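Local coordinates for protein PrgZ (Enterococcus faecalis, PDB 4FAJ) that is a pheromone receptor of the solute-binding protein family 5 that binds peptide outside the cell and probably serves in its uptake, at residues I165-E170 with G174-D179. Residues are numbered along the deposited sequence; the frame is centred on the assembly and turned at random.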
loop_
_atom_site.group_PDB
_atom_site.type_symbol
_atom_site.label_atom_id
_atom_site.label_comp_id
_atom_site.label_asym_id
_atom_site.label_seq_id
_atom_site.Cartn_x
_atom_site.Cartn_y
_atom_site.Cartn_z
ATOM N N ILE A 165 -18.069 8.975 1.465
ATOM C CA ILE A 165 -19.090 9.169 2.493
ATOM C C ILE A 165 -19.556 10.618 2.508
ATOM O O ILE A 165 -18.741 11.534 2.427
ATOM C CB ILE A 165 -18.553 8.775 3.892
ATOM C CG1 ILE A 165 -18.186 7.291 3.916
ATOM C CG2 ILE A 165 -19.578 9.085 4.995
ATOM C CD1 ILE A 165 -17.489 6.840 5.203
ATOM N N LYS A 166 -20.867 10.815 2.627
ATOM C CA LYS A 166 -21.440 12.162 2.650
ATOM C C LYS A 166 -20.777 13.030 3.725
ATOM O O LYS A 166 -20.531 12.580 4.853
ATOM C CB LYS A 166 -22.950 12.127 2.860
ATOM C CG LYS A 166 -23.659 13.415 2.450
ATOM C CD LYS A 166 -24.866 13.738 3.329
ATOM C CE LYS A 166 -25.915 12.648 3.289
ATOM N NZ LYS A 166 -27.221 13.062 3.890
ATOM N N ASN A 167 -20.470 14.266 3.332
ATOM C CA ASN A 167 -19.821 15.276 4.176
ATOM C C ASN A 167 -18.323 15.092 4.398
ATOM O O ASN A 167 -17.684 15.982 4.956
ATOM C CB ASN A 167 -20.555 15.459 5.515
ATOM C CG ASN A 167 -21.952 16.012 5.338
ATOM O OD1 ASN A 167 -22.202 16.795 4.426
ATOM N ND2 ASN A 167 -22.875 15.605 6.202
ATOM N N ALA A 168 -17.745 13.973 3.961
ATOM C CA ALA A 168 -16.299 13.767 4.113
ATOM C C ALA A 168 -15.512 14.859 3.375
ATOM O O ALA A 168 -14.462 15.285 3.850
ATOM C CB ALA A 168 -15.886 12.388 3.619
ATOM N N LYS A 169 -16.043 15.299 2.227
ATOM C CA LYS A 169 -15.461 16.390 1.430
ATOM C C LYS A 169 -15.593 17.730 2.158
ATOM O O LYS A 169 -14.645 18.504 2.202
ATOM C CB LYS A 169 -16.128 16.479 0.041
ATOM C CG LYS A 169 -15.664 17.679 -0.820
ATOM C CD LYS A 169 -16.299 17.714 -2.226
ATOM C CE LYS A 169 -15.751 18.899 -3.040
ATOM N NZ LYS A 169 -16.102 18.869 -4.502
ATOM N N GLU A 170 -16.770 17.999 2.714
ATOM C CA GLU A 170 -17.035 19.269 3.400
ATOM C C GLU A 170 -16.261 19.382 4.719
ATOM O O GLU A 170 -16.043 20.486 5.228
ATOM C CB GLU A 170 -18.533 19.436 3.654
ATOM C CG GLU A 170 -19.355 19.785 2.400
ATOM C CD GLU A 170 -19.584 18.609 1.448
ATOM O OE1 GLU A 170 -19.028 17.508 1.672
ATOM O OE2 GLU A 170 -20.323 18.801 0.458
ATOM N N GLY A 174 -12.976 22.067 5.577
ATOM C CA GLY A 174 -13.132 22.816 6.815
ATOM C C GLY A 174 -14.437 23.586 6.829
ATOM O O GLY A 174 -14.630 24.480 7.654
ATOM N N LYS A 175 -15.335 23.243 5.909
ATOM C CA LYS A 175 -16.664 23.839 5.867
ATOM C C LYS A 175 -17.545 23.294 6.993
ATOM O O LYS A 175 -18.468 23.977 7.445
ATOM C CB LYS A 175 -17.309 23.579 4.495
ATOM C CG LYS A 175 -18.764 24.021 4.360
ATOM C CD LYS A 175 -19.315 23.724 2.969
ATOM C CE LYS A 175 -20.822 23.481 3.012
ATOM N NZ LYS A 175 -21.548 24.563 3.738
ATOM N N GLN A 176 -17.251 22.070 7.443
ATOM C CA GLN A 176 -18.094 21.359 8.405
ATOM C C GLN A 176 -17.274 20.615 9.470
ATOM O O GLN A 176 -16.136 20.216 9.231
ATOM C CB GLN A 176 -19.007 20.374 7.662
ATOM C CG GLN A 176 -20.006 21.051 6.720
ATOM C CD GLN A 176 -20.925 20.082 5.981
ATOM O OE1 GLN A 176 -21.437 20.403 4.902
ATOM N NE2 GLN A 176 -21.139 18.897 6.551
ATOM N N ALA A 177 -17.867 20.439 10.648
ATOM C CA ALA A 177 -17.236 19.689 11.738
ATOM C C ALA A 177 -17.310 18.172 11.493
ATOM O O ALA A 177 -18.191 17.691 10.773
ATOM C CB ALA A 177 -17.894 20.046 13.067
ATOM N N LYS A 178 -16.400 17.429 12.121
ATOM C CA LYS A 178 -16.298 15.979 11.926
ATOM C C LYS A 178 -17.566 15.206 12.332
ATOM O O LYS A 178 -17.812 14.109 11.826
ATOM C CB LYS A 178 -15.079 15.416 12.672
ATOM C CG LYS A 178 -15.310 15.168 14.160
ATOM C CD LYS A 178 -14.033 14.845 14.915
ATOM C CE LYS A 178 -14.355 14.408 16.347
ATOM N NZ LYS A 178 -13.350 14.890 17.327
ATOM N N ASP A 179 -18.369 15.769 13.237
ATOM C CA ASP A 179 -19.619 15.111 13.656
ATOM C C ASP A 179 -20.673 15.048 12.541
ATOM O O ASP A 179 -21.665 14.337 12.669
ATOM C CB ASP A 179 -20.214 15.795 14.893
ATOM C CG ASP A 179 -20.617 17.235 14.634
ATOM O OD1 ASP A 179 -19.784 18.012 14.128
ATOM O OD2 ASP A 179 -21.765 17.599 14.943
#
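Gln176 folds back over the start of the short helix 168-172, and the backbone of Glu170 receives the chain returning from that helix. Two backbone bonds share one acceptor. Gln176 N donates to Glu170 O at 3.0 Å. Lys175 N lies 2.9 Å from the same Glu170 O, but its N-H points well off that oxygen and the bond is weak. The two donors follow the turn at Gly174, the first residue past the helix to leave helical angles, whose positive phi suits glycine. Ser173 OG is a second partner of Lys175 N and a weak one of Glu170 O.

The side-chain hydrogen bond joins two amides. Gln176 NE2 donates to Asn167 OD1 at 3.2 Å, but the donor sits above the carbonyl plane, with a C=O...N angle of 82°, so it addresses no lone pair. The amide planes are 66° apart and the side chains cross at about a right angle. Asn167 occupies the N-cap position without making a capping bond. Instead, ND2 reaches Thr180 O while Gln176 NE2 also bonds Thr180 OG1, tying both amides to the residue just beyond 174-179.

Packing is mostly Gln176 alongside Glu170. The extended Gln176 chain brings its amide beside the aliphatic CB and CG of Glu170, with OE1 3.3 Å from Glu170 CB. The Glu170 chain bends at chi2 (75°), and its carboxylate leads away from the returning chain. Lys175 lays its CD 4.0 Å from Glu170 CG, yet NZ remains 6.7 Å from Glu170 OE2.

The contact thus holds the first part of the loop leading to strand 183-186 against helix 168-172, at the surface and away from the zinc sites. Its chemistry implies that the bonds at Glu170 O join the backbones, while the Asn167-Gln176 bond is poorly directed and Thr180 holds both amides more strongly.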